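3-ketosteroid-delta4-5alpha-dehydrogenase (Rhodococcus jostii, PDB 4AT2) uses a bound FAD to desaturate the A ring of 3-ketosteroids at the 4,5 position, probably as a step in bacterial steroid catabolism. Local coordinates at residues 260-265 and 286-291; 447-452 and 474-479. One frame throughout, in Å; residues are numbered along the deposited sequence.

Contact 1 of 2, residues 260-265 and 286-291; sequences TGSFAY and EEHDGR. With FAD (flavin-adenine dinucleotide), chain D.
His288 reaches across to Ser262 in the FAD-binding part of the fold, where the loop after the parallel-sheet strand 255-258 meets the loop leading into helix 291-297. Hydrogen bonds grip the imidazole at both nitrogens. ND1 lies 2.7 Å from Ser262 OG, and NE2 gives a nearly straight bond (172°) to the cofactor's diphosphate oxygen O2A at 2.8 Å, so that the ring's rotation is fixed. Ser262 OG also accepts from Ala264 N, closing an ST turn; with chi1 at 77° the hydroxyl sits between its own backbone N and carbonyl carbon, turned to the ring. Packing covers one imidazole face: Gly261 CA makes a CH-pi contact 3.9 Å from the ring centroid, and Ser262 N lies over the same face nearer the rim. The CB of Thr260 and the backbone O of Glu287 touch the adenine, whereas the Thr260 hydroxyl pairs with Ser292. Phe263 CB rests 3.6 Å from Gly290 CA. Backbone bonds tie the far end. Gly290 N, at the N-cap position of the helix, bonds weakly to Ser262 O. His288, centre of an inverse gamma turn, accepts at its carbonyl O from Tyr265 N at 2.9 Å; the same oxygen lies at the edge of the Tyr265 ring, near its plane.

Contact 2 of 2, residues 447-452 and 474-479; sequences FTLGGL and AGRCTS. With FAD (flavin-adenine dinucleotide), chain D.
A single beta bridge, Leu452 with Thr478, joins the end of the broken strand 444-452 to the type I turn Gly475-Thr478, whose Arg476 N meets one phosphate of FAD. Two backbone bonds make it: Leu452 N to Cys477 O at 2.9 Å and Ser479 N to Leu452 O at 2.8 Å. Leu452 CB and CG also lie against Cys477 O, and Gly451 CA packs on the same carbonyl. Inside the turn, Gly475 O accepts from both Thr478 N and Thr478 OG1, the hydroxyl coming in the carbonyl plane. Arg476 N points a nearly straight bond (170°) at FAD O1P, 2.8 Å away. The arginine chain folds back, bent at chi2 (-77°) and chi3 (66°), bringing CD beside Thr448 O and NH2 to Thr478 O from above that carbonyl's plane; its NH1 forms a salt bridge with Asp494. At the other end of segment 447-452, Phe447 belongs to both the FAD and the steroid pocket, and its CE2 approaches flavin C9 to 3.5 Å. Water fills in between the segments. One molecule lies within hydrogen-bonding distance of Leu449 O and Ser479 OG; another accepts from Thr448 OG1 and donates to Gly450 O and, at 3.1 Å, to Arg476 O.

In the fold
Along the chain contact 1 closes before contact 2 opens, yet their centres lie only 9 Å apart. Both draw on the parallel sheet of the FAD-binding domain: residues 260-265 follow strand 255-258, and the loop segment 474-479 follows the neighbouring, outermost strand 471-473. Segments 286-291 and 447-452 close in from the loop before helix 291-297 and from the antiparallel sheet. The contacts touch directly, Gly261 O packing on Cys477 CB at 3.2 Å and Ser262 on Thr448. Together they hold the FAD diphosphate through both phosphates, His288 on one and Arg476 on the other, while contact 2 extends along strand 444-452 to the flavin and the bound steroid.

Contact 1 of 2, residues 260-265 and 286-291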
loop_
_atom_site.group_PDB
_atom_site.type_symbol
_atom_site.label_atom_id
_atom_site.label_comp_id
_atom_site.label_asym_id
_atom_site.label_seq_id
_atom_site.Cartn_x
_atom_site.Cartn_y
_atom_site.Cartn_z
ATOM N N THR A 260 -15.905 3.689 -15.728
ATOM C CA THR A 260 -14.867 4.105 -16.694
ATOM C C THR A 260 -13.494 3.468 -16.476
ATOM O O THR A 260 -12.537 3.820 -17.158
ATOM C CB THR A 260 -14.678 5.634 -16.715
ATOM O OG1 THR A 260 -14.267 6.074 -15.413
ATOM C CG2 THR A 260 -15.963 6.337 -17.106
ATOM N N GLY A 261 -13.383 2.542 -15.536
ATOM C CA GLY A 261 -12.116 1.834 -15.381
ATOM C C GLY A 261 -11.174 2.441 -14.364
ATOM O O GLY A 261 -11.552 3.314 -13.586
ATOM N N SER A 262 -9.926 1.986 -14.414
ATOM C CA SER A 262 -8.962 2.191 -13.324
ATOM C C SER A 262 -8.145 3.465 -13.480
ATOM O O SER A 262 -8.438 4.294 -14.342
ATOM C CB SER A 262 -8.032 0.980 -13.252
ATOM O OG SER A 262 -7.052 1.027 -14.287
ATOM N N PHE A 263 -7.121 3.616 -12.630
ATOM C CA PHE A 263 -6.182 4.739 -12.741
ATOM C C PHE A 263 -4.800 4.339 -13.236
ATOM O O PHE A 263 -3.860 5.123 -13.138
ATOM C CB PHE A 263 -6.064 5.552 -11.437
ATOM C CG PHE A 263 -5.453 4.809 -10.259
ATOM C CD1 PHE A 263 -6.241 4.005 -9.425
ATOM C CD2 PHE A 263 -4.102 4.972 -9.934
ATOM C CE1 PHE A 263 -5.687 3.366 -8.311
ATOM C CE2 PHE A 263 -3.550 4.343 -8.820
ATOM C CZ PHE A 263 -4.344 3.536 -8.006
ATOM N N ALA A 264 -4.695 3.137 -13.796
ATOM C CA ALA A 264 -3.387 2.557 -14.147
ATOM C C ALA A 264 -2.510 3.456 -15.028
ATOM O O ALA A 264 -1.286 3.434 -14.911
ATOM C CB ALA A 264 -3.568 1.200 -14.808
ATOM N N TYR A 265 -3.126 4.236 -15.911
ATOM C CA TYR A 265 -2.358 5.095 -16.808
ATOM C C TYR A 265 -2.219 6.550 -16.372
ATOM O O TYR A 265 -1.683 7.382 -17.100
ATOM C CB TYR A 265 -2.806 4.903 -18.263
ATOM C CG TYR A 265 -2.264 3.579 -18.775
ATOM C CD1 TYR A 265 -0.892 3.411 -18.994
ATOM C CD2 TYR A 265 -3.101 2.484 -18.993
ATOM C CE1 TYR A 265 -0.375 2.199 -19.431
ATOM C CE2 TYR A 265 -2.591 1.264 -19.442
ATOM C CZ TYR A 265 -1.226 1.129 -19.651
ATOM O OH TYR A 265 -0.688 -0.072 -20.077
ATOM N N GLU A 286 -5.302 2.877 -22.361
ATOM C CA GLU A 286 -4.867 4.175 -21.817
ATOM C C GLU A 286 -6.002 5.075 -21.322
ATOM O O GLU A 286 -5.758 6.059 -20.619
ATOM C CB GLU A 286 -3.960 4.932 -22.800
ATOM C CG GLU A 286 -4.633 5.447 -24.069
ATOM C CD GLU A 286 -3.698 6.266 -24.958
ATOM O OE1 GLU A 286 -2.474 5.996 -24.976
ATOM O OE2 GLU A 286 -4.191 7.188 -25.648
ATOM N N GLU A 287 -7.240 4.730 -21.667
ATOM C CA GLU A 287 -8.403 5.448 -21.155
ATOM C C GLU A 287 -8.607 5.225 -19.646
ATOM O O GLU A 287 -9.449 5.874 -19.031
ATOM C CB GLU A 287 -9.659 5.067 -21.941
ATOM C CG GLU A 287 -9.693 5.627 -23.363
ATOM C CD GLU A 287 -8.807 4.872 -24.345
ATOM O OE1 GLU A 287 -8.398 3.727 -24.049
ATOM O OE2 GLU A 287 -8.520 5.429 -25.426
ATOM N N HIS A 288 -7.820 4.329 -19.056
ATOM C CA HIS A 288 -7.842 4.116 -17.601
ATOM C C HIS A 288 -7.005 5.178 -16.940
ATOM O O HIS A 288 -5.859 4.930 -16.550
ATOM C CB HIS A 288 -7.321 2.718 -17.255
ATOM C CG HIS A 288 -8.341 1.606 -17.429
ATOM N ND1 HIS A 288 -8.339 0.501 -16.658
ATOM C CD2 HIS A 288 -9.411 1.459 -18.320
ATOM C CE1 HIS A 288 -9.348 -0.316 -17.033
ATOM N NE2 HIS A 288 -9.999 0.268 -18.053
ATOM N N ASP A 289 -7.557 6.386 -16.821
ATOM C CA ASP A 289 -6.774 7.532 -16.332
ATOM C C ASP A 289 -7.255 8.086 -14.985
ATOM O O ASP A 289 -6.840 9.171 -14.571
ATOM C CB ASP A 289 -6.740 8.649 -17.386
ATOM C CG ASP A 289 -8.112 9.211 -17.685
ATOM O OD1 ASP A 289 -9.079 8.873 -16.972
ATOM O OD2 ASP A 289 -8.221 10.014 -18.643
ATOM N N GLY A 290 -8.139 7.344 -14.333
ATOM C CA GLY A 290 -8.582 7.662 -12.972
ATOM C C GLY A 290 -9.591 8.792 -12.865
ATOM O O GLY A 290 -9.979 9.163 -11.758
ATOM N N ARG A 291 -10.018 9.342 -14.004
ATOM C CA ARG A 291 -10.895 10.518 -13.982
ATOM C C ARG A 291 -12.147 10.344 -13.118
ATOM O O ARG A 291 -12.496 11.275 -12.365
ATOM C CB ARG A 291 -11.278 10.960 -15.403
ATOM C CG ARG A 291 -12.054 12.282 -15.477
ATOM C CD ARG A 291 -11.141 13.492 -15.384
ATOM N NE ARG A 291 -11.874 14.763 -15.466
ATOM C CZ ARG A 291 -11.300 15.954 -15.634
ATOM N NH1 ARG A 291 -9.974 16.049 -15.752
ATOM N NH2 ARG A 291 -12.041 17.058 -15.676
HETATM P PA FAD D . -13.325 -1.398 -19.063
HETATM O O1A FAD D . -13.801 -2.730 -19.494
HETATM O O2A FAD D . -12.010 -0.931 -19.525
HETATM O O5B FAD D . -14.432 -0.322 -19.487
HETATM C C5B FAD D . -14.280 1.061 -19.152
HETATM C C4B FAD D . -14.801 1.908 -20.326
HETATM O O4B FAD D . -14.770 3.272 -19.851
HETATM C C3B FAD D . -13.828 1.826 -21.509
HETATM O O3B FAD D . -14.566 1.483 -22.709
HETATM C C2B FAD D . -13.217 3.230 -21.583
HETATM O O2B FAD D . -12.942 3.598 -22.960
HETATM C C1B FAD D . -14.328 4.089 -20.980
HETATM N N9A FAD D . -13.859 5.376 -20.421
HETATM C C8A FAD D . -12.693 5.661 -19.827
HETATM N N7A FAD D . -12.711 6.943 -19.471
HETATM C C5A FAD D . -13.900 7.466 -19.831
HETATM C C6A FAD D . -14.461 8.696 -19.725
HETATM N N6A FAD D . -13.771 9.675 -19.140
HETATM N N1A FAD D . -15.696 8.954 -20.189
HETATM C C2A FAD D . -16.439 7.948 -20.788
HETATM N N3A FAD D . -15.854 6.689 -20.897
HETATM C C4A FAD D . -14.599 6.485 -20.416
HETATM N N1 FAD D . -9.605 -9.504 -15.497
HETATM C C2 FAD D . -10.378 -10.620 -15.233
HETATM O O2 FAD D . -11.139 -10.606 -14.275
HETATM N N3 FAD D . -10.292 -11.751 -16.059
HETATM C C4 FAD D . -9.396 -11.774 -17.129
HETATM O O4 FAD D . -9.336 -12.792 -17.825
HETATM C C4X FAD D . -8.609 -10.646 -17.391
HETATM N N5 FAD D . -7.713 -10.641 -18.408
HETATM C C5X FAD D . -6.812 -9.643 -18.493
HETATM C C6 FAD D . -5.726 -9.746 -19.369
HETATM C C7 FAD D . -4.795 -8.711 -19.478
HETATM C C7M FAD D . -3.722 -8.870 -20.378
HETATM C C8 FAD D . -4.941 -7.551 -18.688
HETATM C C8M FAD D . -4.043 -6.465 -18.752
HETATM C C9 FAD D . -6.033 -7.447 -17.823
HETATM C C9A FAD D . -6.956 -8.497 -17.704
HETATM N N10 FAD D . -7.998 -8.417 -16.841
HETATM C C10 FAD D . -8.716 -9.517 -16.578
HETATM C "C1'" FAD D . -8.434 -7.137 -16.225
HETATM C "C2'" FAD D . -9.745 -6.668 -16.875
HETATM O "O2'" FAD D . -9.516 -6.662 -18.286
HETATM C "C3'" FAD D . -10.123 -5.254 -16.404
HETATM O "O3'" FAD D . -9.758 -5.028 -15.031
HETATM C "C4'" FAD D . -11.634 -5.038 -16.583
HETATM O "O4'" FAD D . -11.961 -5.273 -17.961
HETATM C "C5'" FAD D . -12.024 -3.606 -16.206
HETATM O "O5'" FAD D . -13.455 -3.483 -16.311
HETATM P P FAD D . -14.142 -2.024 -16.298
HETATM O O1P FAD D . -13.806 -1.311 -15.061
HETATM O O2P FAD D . -15.577 -2.204 -16.698
HETATM O O3P FAD D . -13.274 -1.242 -17.434
#

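Contact 2 of 2, residues 447-452 and 474-479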
loop_
_atom_site.group_PDB
_atom_site.type_symbol
_atom_site.label_atom_id
_atom_site.label_comp_id
_atom_site.label_asym_id
_atom_site.label_seq_id
_atom_site.Cartn_x
_atom_site.Cartn_y
_atom_site.Cartn_z
ATOM N N PHE A 447 -1.529 -3.923 -12.919
ATOM C CA PHE A 447 -2.593 -2.929 -13.005
ATOM C C PHE A 447 -3.222 -2.718 -11.625
ATOM O O PHE A 447 -2.998 -3.512 -10.706
ATOM C CB PHE A 447 -3.622 -3.260 -14.127
ATOM C CG PHE A 447 -4.374 -4.563 -13.952
ATOM C CD1 PHE A 447 -5.455 -4.659 -13.072
ATOM C CD2 PHE A 447 -4.056 -5.673 -14.736
ATOM C CE1 PHE A 447 -6.167 -5.856 -12.934
ATOM C CE2 PHE A 447 -4.767 -6.861 -14.609
ATOM C CZ PHE A 447 -5.820 -6.955 -13.702
ATOM N N THR A 448 -3.961 -1.621 -11.470
ATOM C CA THR A 448 -4.437 -1.176 -10.169
ATOM C C THR A 448 -5.782 -1.798 -9.811
ATOM O O THR A 448 -6.587 -2.097 -10.700
ATOM C CB THR A 448 -4.565 0.363 -10.143
ATOM O OG1 THR A 448 -5.464 0.784 -11.183
ATOM C CG2 THR A 448 -3.203 1.004 -10.382
ATOM N N LEU A 449 -6.002 -2.001 -8.513
ATOM C CA LEU A 449 -7.217 -2.661 -7.993
ATOM C C LEU A 449 -7.968 -1.767 -7.018
ATOM O O LEU A 449 -9.106 -2.074 -6.640
ATOM C CB LEU A 449 -6.871 -3.990 -7.300
ATOM C CG LEU A 449 -6.098 -5.013 -8.157
ATOM C CD1 LEU A 449 -5.631 -6.197 -7.310
ATOM C CD2 LEU A 449 -6.922 -5.481 -9.361
ATOM N N GLY A 450 -7.344 -0.665 -6.625
ATOM C CA GLY A 450 -7.944 0.248 -5.653
ATOM C C GLY A 450 -8.855 1.258 -6.308
ATOM O O GLY A 450 -8.747 1.524 -7.504
ATOM N N GLY A 451 -9.762 1.834 -5.533
ATOM C CA GLY A 451 -10.617 2.882 -6.096
ATOM C C GLY A 451 -11.675 3.323 -5.119
ATOM O O GLY A 451 -11.509 3.207 -3.905
ATOM N N LEU A 452 -12.772 3.834 -5.670
ATOM C CA LEU A 452 -13.871 4.318 -4.854
ATOM C C LEU A 452 -14.430 3.245 -3.931
ATOM O O LEU A 452 -14.528 2.072 -4.302
ATOM C CB LEU A 452 -14.983 4.848 -5.754
ATOM C CG LEU A 452 -14.596 6.060 -6.617
ATOM C CD1 LEU A 452 -15.659 6.268 -7.697
ATOM C CD2 LEU A 452 -14.378 7.326 -5.782
ATOM N N ALA A 474 -19.080 0.903 -10.397
ATOM C CA ALA A 474 -18.657 -0.498 -10.406
ATOM C C ALA A 474 -17.483 -0.677 -11.349
ATOM O O ALA A 474 -17.194 0.197 -12.175
ATOM C CB ALA A 474 -19.810 -1.409 -10.805
ATOM N N GLY A 475 -16.824 -1.823 -11.233
ATOM C CA GLY A 475 -15.648 -2.103 -12.069
ATOM C C GLY A 475 -14.408 -1.475 -11.465
ATOM O O GLY A 475 -14.377 -1.158 -10.266
ATOM N N ARG A 476 -13.378 -1.282 -12.283
ATOM C CA ARG A 476 -12.078 -0.904 -11.717
ATOM C C ARG A 476 -11.920 0.571 -11.332
ATOM O O ARG A 476 -10.847 0.981 -10.891
ATOM C CB ARG A 476 -10.898 -1.433 -12.556
ATOM C CG ARG A 476 -10.769 -2.969 -12.515
ATOM C CD ARG A 476 -10.158 -3.532 -11.216
ATOM N NE ARG A 476 -11.001 -3.317 -10.024
ATOM C CZ ARG A 476 -12.139 -3.972 -9.774
ATOM N NH1 ARG A 476 -12.586 -4.895 -10.625
ATOM N NH2 ARG A 476 -12.851 -3.693 -8.675
ATOM N N CYS A 477 -12.995 1.358 -11.428
ATOM C CA CYS A 477 -12.974 2.647 -10.736
ATOM C C CYS A 477 -13.321 2.485 -9.255
ATOM O O CYS A 477 -13.271 3.454 -8.499
ATOM C CB CYS A 477 -13.871 3.688 -11.415
ATOM S SG CYS A 477 -15.658 3.415 -11.320
ATOM N N THR A 478 -13.640 1.255 -8.843
ATOM C CA THR A 478 -13.992 0.975 -7.445
ATOM C C THR A 478 -13.031 -0.020 -6.816
ATOM O O THR A 478 -12.390 -0.814 -7.519
ATOM C CB THR A 478 -15.418 0.397 -7.297
ATOM O OG1 THR A 478 -15.446 -0.972 -7.730
ATOM C CG2 THR A 478 -16.417 1.217 -8.099
ATOM N N SER A 479 -12.953 0.015 -5.486
ATOM C CA SER A 479 -12.340 -1.082 -4.738
ATOM C C SER A 479 -13.367 -2.212 -4.689
ATOM O O SER A 479 -14.453 -2.045 -4.133
ATOM C CB SER A 479 -11.978 -0.604 -3.328
ATOM O OG SER A 479 -11.274 -1.593 -2.597
HETATM P PA FAD D . -13.325 -1.398 -19.063
HETATM O O1A FAD D . -13.801 -2.730 -19.494
HETATM O O2A FAD D . -12.010 -0.931 -19.525
HETATM O O5B FAD D . -14.432 -0.322 -19.487
HETATM C C5B FAD D . -14.280 1.061 -19.152
HETATM C C4B FAD D . -14.801 1.908 -20.326
HETATM O O4B FAD D . -14.770 3.272 -19.851
HETATM C C3B FAD D . -13.828 1.826 -21.509
HETATM O O3B FAD D . -14.566 1.483 -22.709
HETATM C C2B FAD D . -13.217 3.230 -21.583
HETATM O O2B FAD D . -12.942 3.598 -22.960
HETATM C C1B FAD D . -14.328 4.089 -20.980
HETATM N N9A FAD D . -13.859 5.376 -20.421
HETATM C C8A FAD D . -12.693 5.661 -19.827
HETATM N N7A FAD D . -12.711 6.943 -19.471
HETATM C C5A FAD D . -13.900 7.466 -19.831
HETATM C C6A FAD D . -14.461 8.696 -19.725
HETATM N N6A FAD D . -13.771 9.675 -19.140
HETATM N N1A FAD D . -15.696 8.954 -20.189
HETATM C C2A FAD D . -16.439 7.948 -20.788
HETATM N N3A FAD D . -15.854 6.689 -20.897
HETATM C C4A FAD D . -14.599 6.485 -20.416
HETATM N N1 FAD D . -9.605 -9.504 -15.497
HETATM C C2 FAD D . -10.378 -10.620 -15.233
HETATM O O2 FAD D . -11.139 -10.606 -14.275
HETATM N N3 FAD D . -10.292 -11.751 -16.059
HETATM C C4 FAD D . -9.396 -11.774 -17.129
HETATM O O4 FAD D . -9.336 -12.792 -17.825
HETATM C C4X FAD D . -8.609 -10.646 -17.391
HETATM N N5 FAD D . -7.713 -10.641 -18.408
HETATM C C5X FAD D . -6.812 -9.643 -18.493
HETATM C C6 FAD D . -5.726 -9.746 -19.369
HETATM C C7 FAD D . -4.795 -8.711 -19.478
HETATM C C7M FAD D . -3.722 -8.870 -20.378
HETATM C C8 FAD D . -4.941 -7.551 -18.688
HETATM C C8M FAD D . -4.043 -6.465 -18.752
HETATM C C9 FAD D . -6.033 -7.447 -17.823
HETATM C C9A FAD D . -6.956 -8.497 -17.704
HETATM N N10 FAD D . -7.998 -8.417 -16.841
HETATM C C10 FAD D . -8.716 -9.517 -16.578
HETATM C "C1'" FAD D . -8.434 -7.137 -16.225
HETATM C "C2'" FAD D . -9.745 -6.668 -16.875
HETATM O "O2'" FAD D . -9.516 -6.662 -18.286
HETATM C "C3'" FAD D . -10.123 -5.254 -16.404
HETATM O "O3'" FAD D . -9.758 -5.028 -15.031
HETATM C "C4'" FAD D . -11.634 -5.038 -16.583
HETATM O "O4'" FAD D . -11.961 -5.273 -17.961
HETATM C "C5'" FAD D . -12.024 -3.606 -16.206
HETATM O "O5'" FAD D . -13.455 -3.483 -16.311
HETATM P P FAD D . -14.142 -2.024 -16.298
HETATM O O1P FAD D . -13.806 -1.311 -15.061
HETATM O O2P FAD D . -15.577 -2.204 -16.698
HETATM O O3P FAD D . -13.274 -1.242 -17.434
HETATM O O HOH W 1 -7.899 0.869 -9.917
HETATM O O HOH W 2 -9.204 -2.586 -3.809
#